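Long-range contact in citrate lyase, subunit 1 (Methanosaeta concilii, PDB 6HXI), which probably takes part in the ATP-dependent cleavage of citrate with coenzyme A to acetyl-CoA and oxaloacetate: residues W50-F64 / G101-P113. Numbering follows the deposited sequence.
Sequences WLKTTRLVVKPDQLF and GRLSYFLIEPFTP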
ATOM      1  N   TRP C  50      41.340   1.697  64.328  1.00 86.64           N
ATOM      2  CA  TRP C  50      41.074   2.386  65.601  1.00 85.17           C
ATOM      3  C   TRP C  50      40.754   1.445  66.786  1.00 84.77           C
ATOM      4  O   TRP C  50      40.996   1.821  67.932  1.00 83.15           O
ATOM      5  CB  TRP C  50      39.965   3.445  65.433  1.00 83.52           C
ATOM      6  CG  TRP C  50      38.635   2.884  65.026  1.00 83.15           C
ATOM      7  CD1 TRP C  50      38.145   2.782  63.757  1.00 86.16           C
ATOM      8  CD2 TRP C  50      37.622   2.344  65.894  1.00 81.37           C
ATOM      9  NE1 TRP C  50      36.886   2.224  63.777  1.00 84.16           N
ATOM     10  CE2 TRP C  50      36.547   1.930  65.074  1.00 84.67           C
ATOM     11  CE3 TRP C  50      37.519   2.169  67.289  1.00 81.93           C
ATOM     12  CZ2 TRP C  50      35.383   1.345  65.600  1.00 82.45           C
ATOM     13  CZ3 TRP C  50      36.371   1.587  67.806  1.00 82.07           C
ATOM     14  CH2 TRP C  50      35.312   1.198  66.970  1.00 81.88           C
ATOM     15  N   LEU C  51      40.197   0.240  66.501  1.00 79.37           N
ATOM     16  CA  LEU C  51      39.829  -0.774  67.496  1.00 77.32           C
ATOM     17  C   LEU C  51      40.984  -1.129  68.432  1.00 82.02           C
ATOM     18  O   LEU C  51      40.819  -1.120  69.655  1.00 81.48           O
ATOM     19  CB  LEU C  51      39.326  -2.061  66.807  1.00 76.21           C
ATOM     20  CG  LEU C  51      37.944  -2.041  66.166  1.00 79.34           C
ATOM     21  CD1 LEU C  51      37.765  -3.231  65.241  1.00 79.23           C
ATOM     22  CD2 LEU C  51      36.835  -2.051  67.216  1.00 80.27           C
ATOM     23  N   LYS C  52      42.154  -1.428  67.850  1.00 79.78           N
ATOM     24  CA  LYS C  52      43.353  -1.860  68.563  1.00 80.68           C
ATOM     25  C   LYS C  52      44.021  -0.765  69.433  1.00 86.31           C
ATOM     26  O   LYS C  52      44.707  -1.108  70.399  1.00 86.62           O
ATOM     27  CB  LYS C  52      44.365  -2.474  67.576  1.00 84.36           C
ATOM     28  CG  LYS C  52      43.837  -3.724  66.854  1.00 94.93           C
ATOM     29  CD  LYS C  52      44.853  -4.335  65.885  1.00104.76           C
ATOM     30  CE  LYS C  52      45.673  -5.444  66.516  1.00111.83           C
ATOM     31  NZ  LYS C  52      46.647  -6.029  65.560  1.00117.57           N
ATOM     32  N   THR C  53      43.791   0.530  69.120  1.00 83.62           N
ATOM     33  CA  THR C  53      44.419   1.674  69.801  1.00 85.25           C
ATOM     34  C   THR C  53      43.465   2.591  70.625  1.00 90.22           C
ATOM     35  O   THR C  53      43.901   3.650  71.092  1.00 90.58           O
ATOM     36  CB  THR C  53      45.207   2.507  68.766  1.00 92.99           C
ATOM     37  OG1 THR C  53      44.531   2.494  67.498  1.00 91.16           O
ATOM     38  CG2 THR C  53      46.634   2.024  68.595  1.00 94.20           C
ATOM     39  N   THR C  54      42.191   2.194  70.814  1.00 86.63           N
ATOM     40  CA  THR C  54      41.207   3.005  71.557  1.00 86.40           C
ATOM     41  C   THR C  54      40.568   2.210  72.707  1.00 89.41           C
ATOM     42  O   THR C  54      40.518   0.976  72.638  1.00 89.12           O
ATOM     43  CB  THR C  54      40.135   3.554  70.575  1.00 95.46           C
ATOM     44  OG1 THR C  54      40.776   4.061  69.403  1.00 99.04           O
ATOM     45  CG2 THR C  54      39.259   4.653  71.179  1.00 93.32           C
ATOM     46  N   ARG C  55      40.099   2.913  73.771  1.00 84.84           N
ATOM     47  CA  ARG C  55      39.370   2.274  74.870  1.00 82.97           C
ATOM     48  C   ARG C  55      37.936   2.077  74.362  1.00 82.76           C
ATOM     49  O   ARG C  55      37.358   2.996  73.780  1.00 81.42           O
ATOM     50  CB  ARG C  55      39.423   3.086  76.177  1.00 82.93           C
ATOM     51  CG  ARG C  55      40.783   3.053  76.890  1.00 93.91           C
ATOM     52  CD  ARG C  55      41.365   1.658  77.138  1.00 98.38           C
ATOM     53  NE  ARG C  55      40.600   0.876  78.112  1.00105.18           N
ATOM     54  CZ  ARG C  55      41.142   0.155  79.090  1.00120.47           C
ATOM     55  NH1 ARG C  55      42.461   0.111  79.240  1.00114.18           N
ATOM     56  NH2 ARG C  55      40.371  -0.537  79.919  1.00102.17           N
ATOM     57  N   LEU C  56      37.401   0.868  74.535  1.00 76.47           N
ATOM     58  CA  LEU C  56      36.122   0.449  73.981  1.00 74.27           C
ATOM     59  C   LEU C  56      34.958   0.268  74.961  1.00 77.82           C
ATOM     60  O   LEU C  56      35.122   0.317  76.185  1.00 76.66           O
ATOM     61  CB  LEU C  56      36.327  -0.874  73.200  1.00 73.25           C
ATOM     62  CG  LEU C  56      37.499  -0.951  72.218  1.00 78.28           C
ATOM     63  CD1 LEU C  56      37.679  -2.339  71.735  1.00 78.65           C
ATOM     64  CD2 LEU C  56      37.308  -0.023  71.021  1.00 80.48           C
ATOM     65  N   VAL C  57      33.761   0.100  74.357  1.00 74.59           N
ATOM     66  CA  VAL C  57      32.455  -0.239  74.926  1.00 74.62           C
ATOM     67  C   VAL C  57      31.872  -1.316  73.985  1.00 78.63           C
ATOM     68  O   VAL C  57      31.829  -1.120  72.766  1.00 76.14           O
ATOM     69  CB  VAL C  57      31.485   0.976  75.074  1.00 78.70           C
ATOM     70  CG1 VAL C  57      30.120   0.546  75.601  1.00 77.99           C
ATOM     71  CG2 VAL C  57      32.067   2.047  75.978  1.00 80.14           C
ATOM     72  N   VAL C  58      31.458  -2.446  74.545  1.00 77.59           N
ATOM     73  CA  VAL C  58      30.846  -3.508  73.756  1.00 77.84           C
ATOM     74  C   VAL C  58      29.556  -3.950  74.475  1.00 84.28           C
ATOM     75  O   VAL C  58      29.563  -4.216  75.680  1.00 85.90           O
ATOM     76  CB  VAL C  58      31.820  -4.653  73.325  1.00 82.20           C
ATOM     77  CG1 VAL C  58      32.585  -5.252  74.497  1.00 83.04           C
ATOM     78  CG2 VAL C  58      31.124  -5.728  72.495  1.00 81.59           C
ATOM     79  N   LYS C  59      28.435  -3.904  73.740  1.00 80.27           N
ATOM     80  CA  LYS C  59      27.093  -4.196  74.243  1.00 80.19           C
ATOM     81  C   LYS C  59      26.216  -4.897  73.184  1.00 84.58           C
ATOM     82  O   LYS C  59      26.411  -4.647  71.988  1.00 83.32           O
ATOM     83  CB  LYS C  59      26.416  -2.895  74.739  1.00 82.50           C
ATOM     84  CG  LYS C  59      26.397  -1.743  73.726  1.00 83.12           C
ATOM     85  CD  LYS C  59      26.030  -0.422  74.374  1.00 87.48           C
ATOM     86  CE  LYS C  59      26.513   0.745  73.560  1.00 91.81           C
ATOM     87  NZ  LYS C  59      25.894   2.028  73.998  1.00100.11           N
ATOM     88  N   PRO C  60      25.233  -5.755  73.584  1.00 82.43           N
ATOM     89  CA  PRO C  60      24.376  -6.400  72.572  1.00 82.45           C
ATOM     90  C   PRO C  60      23.426  -5.419  71.866  1.00 85.01           C
ATOM     91  O   PRO C  60      22.807  -4.574  72.518  1.00 84.90           O
ATOM     92  CB  PRO C  60      23.628  -7.482  73.361  1.00 85.50           C
ATOM     93  CG  PRO C  60      23.630  -7.004  74.759  1.00 90.40           C
ATOM     94  CD  PRO C  60      24.849  -6.159  74.956  1.00 85.26           C
ATOM     95  N   ASP C  61      23.346  -5.525  70.524  1.00 79.69           N
ATOM     96  CA  ASP C  61      22.525  -4.678  69.665  1.00 77.99           C
ATOM     97  C   ASP C  61      21.392  -5.497  69.033  1.00 83.33           C
ATOM     98  O   ASP C  61      21.351  -5.680  67.815  1.00 83.31           O
ATOM     99  CB  ASP C  61      23.407  -3.986  68.602  1.00 78.57           C
ATOM    100  CG  ASP C  61      22.825  -2.712  68.008  1.00 86.93           C
ATOM    101  OD1 ASP C  61      21.683  -2.341  68.383  1.00 88.62           O
ATOM    102  OD2 ASP C  61      23.509  -2.083  67.174  1.00 88.10           O
ATOM    103  N   GLN C  62      20.469  -5.990  69.869  1.00 81.26           N
ATOM    104  CA  GLN C  62      19.349  -6.814  69.411  1.00 81.80           C
ATOM    105  C   GLN C  62      17.984  -6.232  69.812  1.00 88.83           C
ATOM    106  O   GLN C  62      16.999  -6.967  69.971  1.00 89.01           O
ATOM    107  CB  GLN C  62      19.533  -8.271  69.864  1.00 83.81           C
ATOM    108  CG  GLN C  62      20.434  -9.072  68.936  1.00 89.27           C
ATOM    109  CD  GLN C  62      20.773 -10.427  69.499  1.00101.40           C
ATOM    110  OE1 GLN C  62      21.604 -10.556  70.398  1.00 94.61           O
ATOM    111  NE2 GLN C  62      20.154 -11.468  68.964  1.00 95.70           N
ATOM    112  N   LEU C  63      17.927  -4.885  69.904  1.00 87.77           N
ATOM    113  CA  LEU C  63      16.740  -4.072  70.218  1.00 89.06           C
ATOM    114  C   LEU C  63      16.250  -4.293  71.666  1.00 95.67           C
ATOM    115  O   LEU C  63      15.179  -4.866  71.894  1.00 96.11           O
ATOM    116  CB  LEU C  63      15.600  -4.249  69.166  1.00 89.38           C
ATOM    117  CG  LEU C  63      16.010  -4.243  67.673  1.00 93.50           C
ATOM    118  CD1 LEU C  63      14.905  -4.760  66.792  1.00 94.07           C
ATOM    119  CD2 LEU C  63      16.391  -2.867  67.209  1.00 95.93           C
ATOM    120  N   PHE C  64      17.057  -3.811  72.639  1.00 93.33           N
ATOM    121  CA  PHE C  64      16.807  -3.930  74.081  1.00 94.71           C
ATOM    122  C   PHE C  64      16.474  -2.593  74.781  1.00100.02           C
ATOM    123  O   PHE C  64      15.949  -1.677  74.144  1.00 99.20           O
ATOM    124  CB  PHE C  64      18.005  -4.617  74.773  1.00 96.45           C
ATOM    125  CG  PHE C  64      18.247  -6.070  74.437  1.00 97.68           C
ATOM    126  CD1 PHE C  64      17.199  -6.984  74.436  1.00100.95           C
ATOM    127  CD2 PHE C  64      19.536  -6.544  74.215  1.00 98.84           C
ATOM    128  CE1 PHE C  64      17.428  -8.328  74.153  1.00102.26           C
ATOM    129  CE2 PHE C  64      19.763  -7.893  73.938  1.00101.91           C
ATOM    130  CZ  PHE C  64      18.706  -8.772  73.894  1.00100.97           C
ATOM    131  N   GLY C 101      15.969 -16.088  74.093  1.00113.37           N
ATOM    132  CA  GLY C 101      16.715 -16.141  72.840  1.00110.98           C
ATOM    133  C   GLY C 101      18.214 -16.088  73.038  1.00111.34           C
ATOM    134  O   GLY C 101      18.684 -15.813  74.148  1.00111.05           O
ATOM    135  N   ARG C 102      18.977 -16.355  71.962  1.00105.30           N
ATOM    136  CA  ARG C 102      20.443 -16.324  72.008  1.00103.85           C
ATOM    137  C   ARG C 102      20.972 -14.945  71.631  1.00103.09           C
ATOM    138  O   ARG C 102      20.360 -14.260  70.811  1.00101.93           O
ATOM    139  CB  ARG C 102      21.069 -17.399  71.095  1.00106.19           C
ATOM    140  CG  ARG C 102      20.867 -18.848  71.559  1.00116.28           C
ATOM    141  CD  ARG C 102      21.624 -19.828  70.679  1.00123.81           C
ATOM    142  NE  ARG C 102      21.049 -21.174  70.738  1.00134.35           N
ATOM    143  CZ  ARG C 102      20.230 -21.685  69.820  1.00145.98           C
ATOM    144  NH1 ARG C 102      19.896 -20.975  68.749  1.00129.87           N
ATOM    145  NH2 ARG C 102      19.750 -22.912  69.960  1.00133.77           N
ATOM    146  N   LEU C 103      22.106 -14.534  72.232  1.00 96.92           N
ATOM    147  CA  LEU C 103      22.747 -13.254  71.907  1.00 93.54           C
ATOM    148  C   LEU C 103      23.549 -13.447  70.606  1.00 94.79           C
ATOM    149  O   LEU C 103      24.326 -14.393  70.524  1.00 95.15           O
ATOM    150  CB  LEU C 103      23.663 -12.779  73.050  1.00 93.26           C
ATOM    151  CG  LEU C 103      22.992 -12.297  74.339  1.00 98.59           C
ATOM    152  CD1 LEU C 103      24.018 -12.107  75.443  1.00 99.14           C
ATOM    153  CD2 LEU C 103      22.212 -10.996  74.127  1.00 99.95           C
ATOM    154  N   SER C 104      23.328 -12.610  69.570  1.00 88.41           N
ATOM    155  CA  SER C 104      24.025 -12.796  68.285  1.00 87.06           C
ATOM    156  C   SER C 104      24.654 -11.531  67.684  1.00 86.17           C
ATOM    157  O   SER C 104      25.568 -11.651  66.864  1.00 84.93           O
ATOM    158  CB  SER C 104      23.100 -13.452  67.263  1.00 91.79           C
ATOM    159  OG  SER C 104      22.716 -14.754  67.674  1.00103.28           O
ATOM    160  N   TYR C 105      24.158 -10.333  68.059  1.00 80.21           N
ATOM    161  CA  TYR C 105      24.673  -9.065  67.529  1.00 77.63           C
ATOM    162  C   TYR C 105      25.168  -8.141  68.625  1.00 78.41           C
ATOM    163  O   TYR C 105      24.464  -7.923  69.611  1.00 77.65           O
ATOM    164  CB  TYR C 105      23.655  -8.385  66.602  1.00 77.48           C
ATOM    165  CG  TYR C 105      23.374  -9.199  65.354  1.00 79.78           C
ATOM    166  CD1 TYR C 105      24.163  -9.061  64.217  1.00 81.71           C
ATOM    167  CD2 TYR C 105      22.324 -10.115  65.314  1.00 81.42           C
ATOM    168  CE1 TYR C 105      23.929  -9.828  63.074  1.00 83.58           C
ATOM    169  CE2 TYR C 105      22.083 -10.891  64.181  1.00 83.25           C
ATOM    170  CZ  TYR C 105      22.883 -10.740  63.060  1.00 91.01           C
ATOM    171  OH  TYR C 105      22.627 -11.483  61.930  1.00 91.20           O
ATOM    172  N   PHE C 106      26.402  -7.632  68.460  1.00 73.77           N
ATOM    173  CA  PHE C 106      27.075  -6.766  69.438  1.00 73.47           C
ATOM    174  C   PHE C 106      27.702  -5.542  68.795  1.00 74.15           C
ATOM    175  O   PHE C 106      28.360  -5.647  67.753  1.00 73.52           O
ATOM    176  CB  PHE C 106      28.169  -7.546  70.208  1.00 76.49           C
ATOM    177  CG  PHE C 106      27.670  -8.749  70.973  1.00 79.40           C
ATOM    178  CD1 PHE C 106      27.579  -9.995  70.360  1.00 84.23           C
ATOM    179  CD2 PHE C 106      27.290  -8.638  72.303  1.00 82.16           C
ATOM    180  CE1 PHE C 106      27.085 -11.101  71.056  1.00 86.39           C
ATOM    181  CE2 PHE C 106      26.801  -9.743  73.002  1.00 86.63           C
ATOM    182  CZ  PHE C 106      26.708 -10.968  72.374  1.00 85.80           C
ATOM    183  N   LEU C 107      27.532  -4.385  69.438  1.00 68.29           N
ATOM    184  CA  LEU C 107      28.113  -3.148  68.937  1.00 67.64           C
ATOM    185  C   LEU C 107      29.408  -2.810  69.686  1.00 72.28           C
ATOM    186  O   LEU C 107      29.445  -2.863  70.920  1.00 71.83           O
ATOM    187  CB  LEU C 107      27.092  -1.989  69.026  1.00 67.22           C
ATOM    188  CG  LEU C 107      27.603  -0.554  68.764  1.00 72.29           C
ATOM    189  CD1 LEU C 107      27.920  -0.310  67.280  1.00 72.26           C
ATOM    190  CD2 LEU C 107      26.632   0.472  69.285  1.00 75.39           C
ATOM    191  N   ILE C 108      30.464  -2.469  68.924  1.00 69.56           N
ATOM    192  CA  ILE C 108      31.748  -2.013  69.471  1.00 70.15           C
ATOM    193  C   ILE C 108      31.957  -0.548  69.077  1.00 72.87           C
ATOM    194  O   ILE C 108      31.836  -0.174  67.905  1.00 70.75           O
ATOM    195  CB  ILE C 108      32.995  -2.910  69.192  1.00 73.92           C
ATOM    196  CG1 ILE C 108      32.653  -4.412  69.309  1.00 74.52           C
ATOM    197  CG2 ILE C 108      34.154  -2.533  70.153  1.00 76.21           C
ATOM    198  CD1 ILE C 108      33.650  -5.332  68.657  1.00 83.56           C
ATOM    199  N   GLU C 109      32.224   0.279  70.081  1.00 71.22           N
ATOM    200  CA  GLU C 109      32.452   1.705  69.886  1.00 72.44           C
ATOM    201  C   GLU C 109      33.457   2.287  70.913  1.00 77.49           C
ATOM    202  O   GLU C 109      33.649   1.676  71.968  1.00 75.56           O
ATOM    203  CB  GLU C 109      31.114   2.463  69.914  1.00 73.32           C
ATOM    204  CG  GLU C 109      30.414   2.491  71.264  1.00 82.85           C
ATOM    205  CD  GLU C 109      29.145   3.318  71.310  1.00103.74           C
ATOM    206  OE1 GLU C 109      28.872   4.060  70.338  1.00 88.86           O
ATOM    207  OE2 GLU C 109      28.428   3.239  72.334  1.00102.85           O
ATOM    208  N   PRO C 110      34.073   3.470  70.648  1.00 76.79           N
ATOM    209  CA  PRO C 110      34.995   4.050  71.643  1.00 78.28           C
ATOM    210  C   PRO C 110      34.305   4.487  72.938  1.00 83.93           C
ATOM    211  O   PRO C 110      33.154   4.928  72.910  1.00 84.02           O
ATOM    212  CB  PRO C 110      35.605   5.251  70.911  1.00 81.33           C
ATOM    213  CG  PRO C 110      34.626   5.608  69.863  1.00 85.28           C
ATOM    214  CD  PRO C 110      33.969   4.330  69.445  1.00 78.75           C
ATOM    215  N   PHE C 111      35.007   4.354  74.072  1.00 82.42           N
ATOM    216  CA  PHE C 111      34.518   4.751  75.388  1.00 83.59           C
ATOM    217  C   PHE C 111      34.715   6.247  75.544  1.00 89.17           C
ATOM    218  O   PHE C 111      35.858   6.724  75.503  1.00 90.85           O
ATOM    219  CB  PHE C 111      35.252   3.980  76.507  1.00 86.54           C
ATOM    220  CG  PHE C 111      34.928   4.420  77.921  1.00 89.92           C
ATOM    221  CD1 PHE C 111      33.818   3.917  78.587  1.00 92.75           C
ATOM    222  CD2 PHE C 111      35.749   5.320  78.593  1.00 94.43           C
ATOM    223  CE1 PHE C 111      33.522   4.325  79.892  1.00 95.38           C
ATOM    224  CE2 PHE C 111      35.444   5.735  79.894  1.00 98.95           C
ATOM    225  CZ  PHE C 111      34.334   5.235  80.536  1.00 96.48           C
ATOM    226  N   THR C 112      33.611   6.990  75.722  1.00 84.66           N
ATOM    227  CA  THR C 112      33.697   8.430  75.917  1.00 86.13           C
ATOM    228  C   THR C 112      33.593   8.757  77.419  1.00 90.91           C
ATOM    229  O   THR C 112      32.524   8.580  78.015  1.00 90.93           O
ATOM    230  CB  THR C 112      32.722   9.183  74.999  1.00 93.06           C
ATOM    231  OG1 THR C 112      33.171   8.991  73.658  1.00 95.02           O
ATOM    232  CG2 THR C 112      32.665  10.688  75.281  1.00 90.22           C
ATOM    233  N   PRO C 113      34.710   9.212  78.041  1.00 87.70           N
ATOM    234  CA  PRO C 113      34.657   9.595  79.462  1.00 88.89           C
ATOM    235  C   PRO C 113      33.869  10.901  79.553  1.00 92.78           C
ATOM    236  O   PRO C 113      34.212  11.887  78.890  1.00 93.17           O
ATOM    237  CB  PRO C 113      36.136   9.769  79.845  1.00 92.31           C
ATOM    238  CG  PRO C 113      36.928   9.268  78.660  1.00 95.67           C
ATOM    239  CD  PRO C 113      36.047   9.470  77.478  1.00 89.82           C
TER
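V57 and E109 exchange two backbone hydrogen bonds, V57 N to E109 O at 2.9 Å and E109 N to V57 O at 3.1 Å. K59 and L107 form the next such pair. Beyond them the ladder continues at both ends: F111 N donates to R55 O at 2.7 Å, and D61 N to Y105 O. The side chains of K59 and E109 lie on the same face of the sheet. CG of K59 sits between its backbone N and carbonyl carbon (chi1 53°), and the extended chain brings NZ within 3.3 Å of E109 OE2, a salt bridge whose hydrogen bond is weak. NZ also pairs with E8 and D214, and E109 OE1 pairs with K12, so the buried K59 and E109 each have further partners of opposite charge. Strands 56-60 and 106-110 are the antiparallel central pair of a four-stranded sheet in the ATP-grasp region. On the other face, V58 CG2 packs alongside I108 CG1 at 3.8 Å, and helix 79-89 touches V58 and P60. Past the strands, the buried Q62 amide serves the backbone of 102-105. Its OE1 accepts S104 N at 2.8 Å, from above the amide plane, and Y105 N weakly at 3.5 Å. NE2 gives a weak bond to R102 O. A leucine in its place would probably leave S104 N without this acceptor and R102 O without this donor, so that residues 102-105 would be held less firmly to the loop after P60. L103 CD2 reaches the edge of the F64 ring, 4.0 Å from CE2.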